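Local coordinates for protein sugar-phosphate aldolase (PDB 1PVT) that is a sugar-phosphate aldolase of the class II aldolase and adducin family, with an AraD-like domain, at residues A[123-135]-A[207-221]. Sequence-based numbering, arbitrary orientation.
Sequences IVHTHPLNLLTLM and YDRVEILEKAAEILL
Glu214 reaches from its helix to the start of helix 129-134, where its carboxylate accepts N-H groups of the first turn. Glu214 OE2 is met on its syn side by two donors of Asn130, both somewhat out of the carboxylate plane: the side-chain ND2 at 2.9 Å, nearly straight at 158°, and the backbone N in a longer bond. Glu214 OE1 takes a weak bond from Leu131 N. Amide and carboxylate lie nearly coplanar, and Glu214 OE2 sits in the amide plane of Asn130; the two Asn130 bonds, with the weak one from Leu131 N, would limit rotation of the carboxylate. A bend at chi2 folds the acid back toward the helix start, and its CG packs against the ring of Pro128, the N-cap residue: Pro128 CB lies 3.3 Å from Glu214 CG.

Asn130 is also a knob in the hole formed by Glu214, Ala217, Glu218 and Leu221, with Asn130 CB 4.0 Å from Ala217 CB. Its CG, beside the backbone N and anti to the carbonyl carbon (chi1 -76°), holds the amide over the CB and CG of Glu218.

Apolar contacts extend the interface in both directions. Toward the strand, Val210 sends CG1 to Thr126 CG2 and the Pro128 ring, and CG2 to Val124 CG1. Further along, Leu131 CD2 meets Leu213 CB at 3.9 Å, Thr133 CG2 meets Leu221 CD2 at 3.5 Å, and Leu134 lies against Leu220 and Leu221. Helix 129-134 crosses helix 207-221 at 53°, and Met147 of helix 144-147 touches Leu131, Leu134, Ala217 and Leu220.

Val124 and Thr126, on strand 122-126 inside the mixed sheet of this AraD-like domain, turn their side chains to helix 203-224, which also packs on helix 129-134. A buried carboxylate facing the N-terminal end of a helix would probably be stabilised as the anion by the backbone N-H groups of the first helical turn and the helix dipole.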
ATOM      1  N   ILE A 123      -0.809  -3.328  -3.608  1.00 46.17           N
ATOM      2  CA  ILE A 123      -0.932  -2.331  -2.531  1.00 45.77           C
ATOM      3  C   ILE A 123       0.419  -1.741  -2.072  1.00 45.17           C
ATOM      4  O   ILE A 123       1.325  -2.467  -1.641  1.00 44.58           O
ATOM      5  CB  ILE A 123      -1.583  -2.914  -1.274  1.00 46.16           C
ATOM      6  CG1 ILE A 123      -2.985  -3.409  -1.591  1.00 46.14           C
ATOM      7  CG2 ILE A 123      -1.635  -1.842  -0.187  1.00 46.34           C
ATOM      8  CD1 ILE A 123      -3.651  -4.057  -0.414  1.00 44.92           C
ATOM      9  N   VAL A 124       0.536  -0.420  -2.144  1.00 44.39           N
ATOM     10  CA  VAL A 124       1.759   0.258  -1.746  1.00 42.63           C
ATOM     11  C   VAL A 124       1.418   1.206  -0.616  1.00 42.54           C
ATOM     12  O   VAL A 124       0.552   2.061  -0.778  1.00 42.46           O
ATOM     13  CB  VAL A 124       2.354   1.098  -2.918  1.00 41.84           C
ATOM     14  CG1 VAL A 124       3.526   1.903  -2.433  1.00 40.84           C
ATOM     15  CG2 VAL A 124       2.801   0.209  -4.047  1.00 40.28           C
ATOM     16  N   HIS A 125       2.082   1.045   0.527  1.00 43.05           N
ATOM     17  CA  HIS A 125       1.866   1.926   1.676  1.00 43.90           C
ATOM     18  C   HIS A 125       3.173   2.647   2.043  1.00 45.44           C
ATOM     19  O   HIS A 125       4.189   2.004   2.342  1.00 44.59           O
ATOM     20  CB  HIS A 125       1.371   1.142   2.894  1.00 42.47           C
ATOM     21  CG  HIS A 125       1.376   1.942   4.161  1.00 42.13           C
ATOM     22  ND1 HIS A 125       2.145   1.604   5.254  1.00 41.56           N
ATOM     23  CD2 HIS A 125       0.738   3.090   4.492  1.00 41.36           C
ATOM     24  CE1 HIS A 125       1.982   2.509   6.203  1.00 41.51           C
ATOM     25  NE2 HIS A 125       1.134   3.422   5.766  1.00 41.40           N
ATOM     26  N   THR A 126       3.143   3.979   2.032  1.00 46.78           N
ATOM     27  CA  THR A 126       4.337   4.752   2.342  1.00 47.43           C
ATOM     28  C   THR A 126       3.953   6.083   2.993  1.00 48.51           C
ATOM     29  O   THR A 126       2.770   6.394   3.116  1.00 48.06           O
ATOM     30  CB  THR A 126       5.169   4.973   1.048  1.00 47.20           C
ATOM     31  OG1 THR A 126       6.507   5.356   1.390  1.00 48.25           O
ATOM     32  CG2 THR A 126       4.527   6.033   0.168  1.00 44.73           C
ATOM     33  N   HIS A 127       4.952   6.854   3.420  1.00 50.73           N
ATOM     34  CA  HIS A 127       4.717   8.138   4.082  1.00 52.83           C
ATOM     35  C   HIS A 127       5.294   9.316   3.320  1.00 52.27           C
ATOM     36  O   HIS A 127       6.357   9.829   3.657  1.00 52.16           O
ATOM     37  CB  HIS A 127       5.324   8.125   5.487  1.00 55.87           C
ATOM     38  CG  HIS A 127       4.840   6.993   6.327  1.00 59.31           C
ATOM     39  ND1 HIS A 127       5.482   5.775   6.369  1.00 61.25           N
ATOM     40  CD2 HIS A 127       3.721   6.857   7.078  1.00 60.84           C
ATOM     41  CE1 HIS A 127       4.775   4.933   7.105  1.00 62.69           C
ATOM     42  NE2 HIS A 127       3.700   5.565   7.546  1.00 61.85           N
ATOM     43  N   PRO A 128       4.594   9.770   2.283  1.00 51.62           N
ATOM     44  CA  PRO A 128       5.087  10.897   1.502  1.00 51.42           C
ATOM     45  C   PRO A 128       5.178  12.139   2.369  1.00 51.62           C
ATOM     46  O   PRO A 128       4.229  12.481   3.075  1.00 51.82           O
ATOM     47  CB  PRO A 128       4.034  11.042   0.415  1.00 51.75           C
ATOM     48  CG  PRO A 128       3.536   9.661   0.246  1.00 51.16           C
ATOM     49  CD  PRO A 128       3.380   9.216   1.675  1.00 51.95           C
ATOM     50  N   LEU A 129       6.326  12.805   2.302  1.00 51.16           N
ATOM     51  CA  LEU A 129       6.593  14.023   3.054  1.00 50.19           C
ATOM     52  C   LEU A 129       5.506  15.099   2.949  1.00 49.95           C
ATOM     53  O   LEU A 129       5.008  15.597   3.953  1.00 49.34           O
ATOM     54  CB  LEU A 129       7.920  14.601   2.578  1.00 50.55           C
ATOM     55  CG  LEU A 129       8.057  16.118   2.649  1.00 51.27           C
ATOM     56  CD1 LEU A 129       8.125  16.542   4.093  1.00 51.66           C
ATOM     57  CD2 LEU A 129       9.302  16.563   1.907  1.00 51.77           C
ATOM     58  N   ASN A 130       5.149  15.470   1.730  1.00 49.49           N
ATOM     59  CA  ASN A 130       4.148  16.502   1.539  1.00 49.94           C
ATOM     60  C   ASN A 130       2.758  16.110   1.976  1.00 50.46           C
ATOM     61  O   ASN A 130       2.050  16.908   2.578  1.00 50.62           O
ATOM     62  CB  ASN A 130       4.121  16.930   0.081  1.00 51.59           C
ATOM     63  CG  ASN A 130       5.292  17.811  -0.280  1.00 52.31           C
ATOM     64  OD1 ASN A 130       5.290  19.003   0.006  1.00 53.66           O
ATOM     65  ND2 ASN A 130       6.309  17.226  -0.894  1.00 53.65           N
ATOM     66  N   LEU A 131       2.354  14.887   1.663  1.00 51.75           N
ATOM     67  CA  LEU A 131       1.030  14.417   2.050  1.00 51.59           C
ATOM     68  C   LEU A 131       1.011  14.338   3.565  1.00 51.30           C
ATOM     69  O   LEU A 131      -0.018  14.538   4.213  1.00 51.40           O
ATOM     70  CB  LEU A 131       0.765  13.041   1.453  1.00 51.44           C
ATOM     71  CG  LEU A 131      -0.600  12.908   0.785  1.00 51.66           C
ATOM     72  CD1 LEU A 131      -0.921  14.162  -0.018  1.00 51.76           C
ATOM     73  CD2 LEU A 131      -0.576  11.687  -0.124  1.00 53.43           C
ATOM     74  N   LEU A 132       2.179  14.052   4.119  1.00 50.51           N
ATOM     75  CA  LEU A 132       2.340  13.967   5.550  1.00 50.84           C
ATOM     76  C   LEU A 132       2.151  15.372   6.073  1.00 51.59           C
ATOM     77  O   LEU A 132       1.263  15.630   6.870  1.00 52.52           O
ATOM     78  CB  LEU A 132       3.740  13.475   5.869  1.00 50.42           C
ATOM     79  CG  LEU A 132       3.867  12.377   6.908  1.00 50.59           C
ATOM     80  CD1 LEU A 132       2.809  11.290   6.683  1.00 51.87           C
ATOM     81  CD2 LEU A 132       5.271  11.816   6.800  1.00 50.32           C
ATOM     82  N   THR A 133       2.991  16.281   5.604  1.00 53.28           N
ATOM     83  CA  THR A 133       2.918  17.670   6.016  1.00 55.81           C
ATOM     84  C   THR A 133       1.489  18.163   5.973  1.00 58.17           C
ATOM     85  O   THR A 133       0.982  18.725   6.936  1.00 57.60           O
ATOM     86  CB  THR A 133       3.713  18.561   5.082  1.00 55.53           C
ATOM     87  OG1 THR A 133       5.059  18.093   5.015  1.00 56.74           O
ATOM     88  CG2 THR A 133       3.699  19.986   5.578  1.00 55.11           C
ATOM     89  N   LEU A 134       0.849  17.947   4.833  1.00 62.19           N
ATOM     90  CA  LEU A 134      -0.526  18.373   4.609  1.00 66.02           C
ATOM     91  C   LEU A 134      -1.524  17.853   5.637  1.00 68.36           C
ATOM     92  O   LEU A 134      -2.426  18.578   6.048  1.00 68.18           O
ATOM     93  CB  LEU A 134      -0.950  17.972   3.189  1.00 66.85           C
ATOM     94  CG  LEU A 134      -2.401  18.071   2.704  1.00 67.44           C
ATOM     95  CD1 LEU A 134      -3.150  16.796   3.044  1.00 67.31           C
ATOM     96  CD2 LEU A 134      -3.070  19.295   3.297  1.00 68.40           C
HETATM   97  N   MSE A 135      -1.364  16.606   6.061  1.00 72.42           N
HETATM   98  CA  MSE A 135      -2.274  16.029   7.043  1.00 76.44           C
HETATM   99  C   MSE A 135      -1.961  16.471   8.468  1.00 76.60           C
HETATM  100  O   MSE A 135      -2.512  15.946   9.434  1.00 76.42           O
HETATM  101  CB  MSE A 135      -2.227  14.511   6.964  1.00 79.97           C
HETATM  102  CG  MSE A 135      -2.576  13.973   5.601  1.00 85.19           C
HETATM  103 SE   MSE A 135      -2.762  12.065   5.666  1.00 93.95          SE
HETATM  104  CE  MSE A 135      -0.907  11.618   6.071  1.00 91.64           C
ATOM    105  N   TYR A 207       2.243   2.564  -7.320  1.00 41.69           N
ATOM    106  CA  TYR A 207       3.303   3.554  -7.155  1.00 41.46           C
ATOM    107  C   TYR A 207       2.972   4.844  -7.895  1.00 41.96           C
ATOM    108  O   TYR A 207       3.214   5.941  -7.394  1.00 43.00           O
ATOM    109  CB  TYR A 207       4.631   3.028  -7.683  1.00 41.11           C
ATOM    110  CG  TYR A 207       5.740   4.051  -7.580  1.00 42.63           C
ATOM    111  CD1 TYR A 207       6.302   4.374  -6.356  1.00 42.95           C
ATOM    112  CD2 TYR A 207       6.186   4.737  -8.697  1.00 43.69           C
ATOM    113  CE1 TYR A 207       7.268   5.351  -6.248  1.00 42.52           C
ATOM    114  CE2 TYR A 207       7.154   5.718  -8.593  1.00 43.40           C
ATOM    115  CZ  TYR A 207       7.686   6.016  -7.365  1.00 43.22           C
ATOM    116  OH  TYR A 207       8.632   6.996  -7.249  1.00 46.13           O
ATOM    117  N   ASP A 208       2.438   4.710  -9.101  1.00 43.13           N
ATOM    118  CA  ASP A 208       2.070   5.871  -9.900  1.00 45.08           C
ATOM    119  C   ASP A 208       1.062   6.778  -9.197  1.00 45.73           C
ATOM    120  O   ASP A 208       1.078   7.994  -9.379  1.00 47.04           O
ATOM    121  CB  ASP A 208       1.485   5.420 -11.239  1.00 47.08           C
ATOM    122  CG  ASP A 208       2.534   5.294 -12.311  1.00 49.74           C
ATOM    123  OD1 ASP A 208       3.692   4.992 -11.960  1.00 52.40           O
ATOM    124  OD2 ASP A 208       2.199   5.488 -13.498  1.00 50.44           O
ATOM    125  N   ARG A 209       0.175   6.198  -8.404  1.00 45.50           N
ATOM    126  CA  ARG A 209      -0.812   7.010  -7.713  1.00 44.50           C
ATOM    127  C   ARG A 209      -0.203   7.709  -6.500  1.00 43.12           C
ATOM    128  O   ARG A 209      -0.643   8.787  -6.120  1.00 43.14           O
ATOM    129  CB  ARG A 209      -2.000   6.153  -7.304  1.00 45.50           C
ATOM    130  CG  ARG A 209      -2.714   5.473  -8.466  1.00 47.50           C
ATOM    131  CD  ARG A 209      -3.927   4.738  -7.921  1.00 51.09           C
ATOM    132  NE  ARG A 209      -4.275   3.512  -8.635  1.00 52.74           N
ATOM    133  CZ  ARG A 209      -5.098   3.454  -9.670  1.00 52.08           C
ATOM    134  NH1 ARG A 209      -5.667   4.558 -10.130  1.00 51.79           N
ATOM    135  NH2 ARG A 209      -5.369   2.282 -10.220  1.00 52.70           N
ATOM    136  N   VAL A 210       0.803   7.095  -5.886  1.00 41.74           N
ATOM    137  CA  VAL A 210       1.466   7.718  -4.754  1.00 40.07           C
ATOM    138  C   VAL A 210       2.108   8.980  -5.300  1.00 41.79           C
ATOM    139  O   VAL A 210       1.820  10.082  -4.841  1.00 41.71           O
ATOM    140  CB  VAL A 210       2.559   6.828  -4.189  1.00 38.14           C
ATOM    141  CG1 VAL A 210       3.346   7.585  -3.155  1.00 38.45           C
ATOM    142  CG2 VAL A 210       1.946   5.603  -3.577  1.00 36.82           C
ATOM    143  N   GLU A 211       2.974   8.811  -6.297  1.00 43.61           N
ATOM    144  CA  GLU A 211       3.659   9.935  -6.933  1.00 43.70           C
ATOM    145  C   GLU A 211       2.698  11.080  -7.180  1.00 43.45           C
ATOM    146  O   GLU A 211       2.879  12.186  -6.671  1.00 43.82           O
ATOM    147  CB  GLU A 211       4.252   9.510  -8.266  1.00 43.73           C
ATOM    148  CG  GLU A 211       5.682   9.110  -8.197  1.00 47.11           C
ATOM    149  CD  GLU A 211       6.287   8.999  -9.574  1.00 51.16           C
ATOM    150  OE1 GLU A 211       7.530   8.918  -9.672  1.00 53.95           O
ATOM    151  OE2 GLU A 211       5.518   8.990 -10.562  1.00 51.85           O
ATOM    152  N   ILE A 212       1.666  10.803  -7.968  1.00 44.44           N
ATOM    153  CA  ILE A 212       0.659  11.803  -8.304  1.00 44.49           C
ATOM    154  C   ILE A 212       0.040  12.455  -7.067  1.00 44.45           C
ATOM    155  O   ILE A 212      -0.009  13.678  -6.982  1.00 45.44           O
ATOM    156  CB  ILE A 212      -0.425  11.189  -9.235  1.00 44.52           C
ATOM    157  CG1 ILE A 212       0.220  10.874 -10.588  1.00 45.26           C
ATOM    158  CG2 ILE A 212      -1.582  12.154  -9.434  1.00 41.91           C
ATOM    159  CD1 ILE A 212      -0.656  10.122 -11.537  1.00 47.50           C
ATOM    160  N   LEU A 213      -0.421  11.664  -6.106  1.00 44.08           N
ATOM    161  CA  LEU A 213      -0.983  12.258  -4.904  1.00 44.76           C
ATOM    162  C   LEU A 213       0.030  13.207  -4.285  1.00 45.66           C
ATOM    163  O   LEU A 213      -0.300  14.328  -3.899  1.00 45.46           O
ATOM    164  CB  LEU A 213      -1.353  11.187  -3.889  1.00 45.26           C
ATOM    165  CG  LEU A 213      -2.707  10.524  -4.130  1.00 47.43           C
ATOM    166  CD1 LEU A 213      -3.079   9.700  -2.903  1.00 47.35           C
ATOM    167  CD2 LEU A 213      -3.780  11.588  -4.389  1.00 47.04           C
ATOM    168  N   GLU A 214       1.272  12.751  -4.196  1.00 45.72           N
ATOM    169  CA  GLU A 214       2.335  13.567  -3.626  1.00 45.70           C
ATOM    170  C   GLU A 214       2.470  14.885  -4.372  1.00 44.42           C
ATOM    171  O   GLU A 214       2.496  15.960  -3.771  1.00 44.31           O
ATOM    172  CB  GLU A 214       3.670  12.837  -3.719  1.00 47.85           C
ATOM    173  CG  GLU A 214       4.389  12.634  -2.399  1.00 50.17           C
ATOM    174  CD  GLU A 214       4.396  13.865  -1.525  1.00 51.51           C
ATOM    175  OE1 GLU A 214       3.326  14.215  -0.983  1.00 53.28           O
ATOM    176  OE2 GLU A 214       5.473  14.480  -1.377  1.00 53.11           O
ATOM    177  N   LYS A 215       2.565  14.789  -5.692  1.00 43.46           N
ATOM    178  CA  LYS A 215       2.727  15.969  -6.514  1.00 43.09           C
ATOM    179  C   LYS A 215       1.627  16.959  -6.222  1.00 42.74           C
ATOM    180  O   LYS A 215       1.896  18.136  -6.014  1.00 44.09           O
ATOM    181  CB  LYS A 215       2.729  15.591  -7.991  1.00 43.26           C
ATOM    182  CG  LYS A 215       3.474  16.586  -8.836  1.00 45.48           C
ATOM    183  CD  LYS A 215       4.007  15.944 -10.108  1.00 50.12           C
ATOM    184  CE  LYS A 215       4.926  16.892 -10.902  1.00 51.49           C
ATOM    185  NZ  LYS A 215       5.668  16.191 -12.013  1.00 52.02           N
ATOM    186  N   ALA A 216       0.388  16.484  -6.179  1.00 41.80           N
ATOM    187  CA  ALA A 216      -0.735  17.370  -5.906  1.00 40.58           C
ATOM    188  C   ALA A 216      -0.596  17.993  -4.541  1.00 39.52           C
ATOM    189  O   ALA A 216      -0.865  19.170  -4.362  1.00 39.68           O
ATOM    190  CB  ALA A 216      -2.023  16.615  -5.982  1.00 41.67           C
ATOM    191  N   ALA A 217      -0.177  17.197  -3.570  1.00 38.84           N
ATOM    192  CA  ALA A 217      -0.017  17.714  -2.225  1.00 39.62           C
ATOM    193  C   ALA A 217       1.043  18.782  -2.265  1.00 41.08           C
ATOM    194  O   ALA A 217       0.872  19.868  -1.718  1.00 41.91           O
ATOM    195  CB  ALA A 217       0.407  16.613  -1.293  1.00 39.18           C
ATOM    196  N   GLU A 218       2.144  18.468  -2.933  1.00 42.23           N
ATOM    197  CA  GLU A 218       3.255  19.393  -3.026  1.00 43.77           C
ATOM    198  C   GLU A 218       2.873  20.702  -3.696  1.00 44.67           C
ATOM    199  O   GLU A 218       3.286  21.778  -3.251  1.00 44.57           O
ATOM    200  CB  GLU A 218       4.409  18.747  -3.772  1.00 45.33           C
ATOM    201  CG  GLU A 218       5.675  19.551  -3.673  1.00 48.59           C
ATOM    202  CD  GLU A 218       6.894  18.716  -3.950  1.00 52.42           C
ATOM    203  OE1 GLU A 218       6.722  17.508  -4.256  1.00 54.22           O
ATOM    204  OE2 GLU A 218       8.018  19.263  -3.855  1.00 54.43           O
ATOM    205  N   ILE A 219       2.089  20.616  -4.765  1.00 45.46           N
ATOM    206  CA  ILE A 219       1.641  21.810  -5.470  1.00 45.83           C
ATOM    207  C   ILE A 219       0.725  22.627  -4.559  1.00 46.98           C
ATOM    208  O   ILE A 219       0.835  23.846  -4.484  1.00 46.62           O
ATOM    209  CB  ILE A 219       0.860  21.445  -6.748  1.00 45.60           C
ATOM    210  CG1 ILE A 219       1.761  20.689  -7.716  1.00 45.86           C
ATOM    211  CG2 ILE A 219       0.354  22.701  -7.426  1.00 47.24           C
ATOM    212  CD1 ILE A 219       1.058  20.245  -8.985  1.00 46.15           C
ATOM    213  N   LEU A 220      -0.186  21.951  -3.866  1.00 48.45           N
ATOM    214  CA  LEU A 220      -1.107  22.629  -2.963  1.00 48.92           C
ATOM    215  C   LEU A 220      -0.308  23.421  -1.950  1.00 50.41           C
ATOM    216  O   LEU A 220      -0.495  24.628  -1.784  1.00 51.43           O
ATOM    217  CB  LEU A 220      -1.968  21.615  -2.218  1.00 49.53           C
ATOM    218  CG  LEU A 220      -2.960  22.226  -1.232  1.00 50.02           C
ATOM    219  CD1 LEU A 220      -4.068  22.907  -2.005  1.00 52.27           C
ATOM    220  CD2 LEU A 220      -3.541  21.158  -0.344  1.00 49.91           C
ATOM    221  N   LEU A 221       0.599  22.722  -1.282  1.00 51.26           N
ATOM    222  CA  LEU A 221       1.429  23.333  -0.267  1.00 51.98           C
ATOM    223  C   LEU A 221       2.244  24.517  -0.733  1.00 52.06           C
ATOM    224  O   LEU A 221       2.419  25.470   0.009  1.00 53.16           O
ATOM    225  CB  LEU A 221       2.339  22.286   0.357  1.00 53.04           C
ATOM    226  CG  LEU A 221       1.938  21.999   1.805  1.00 55.45           C
ATOM    227  CD1 LEU A 221       0.467  21.621   1.895  1.00 55.16           C
ATOM    228  CD2 LEU A 221       2.807  20.886   2.343  1.00 57.34           C
TER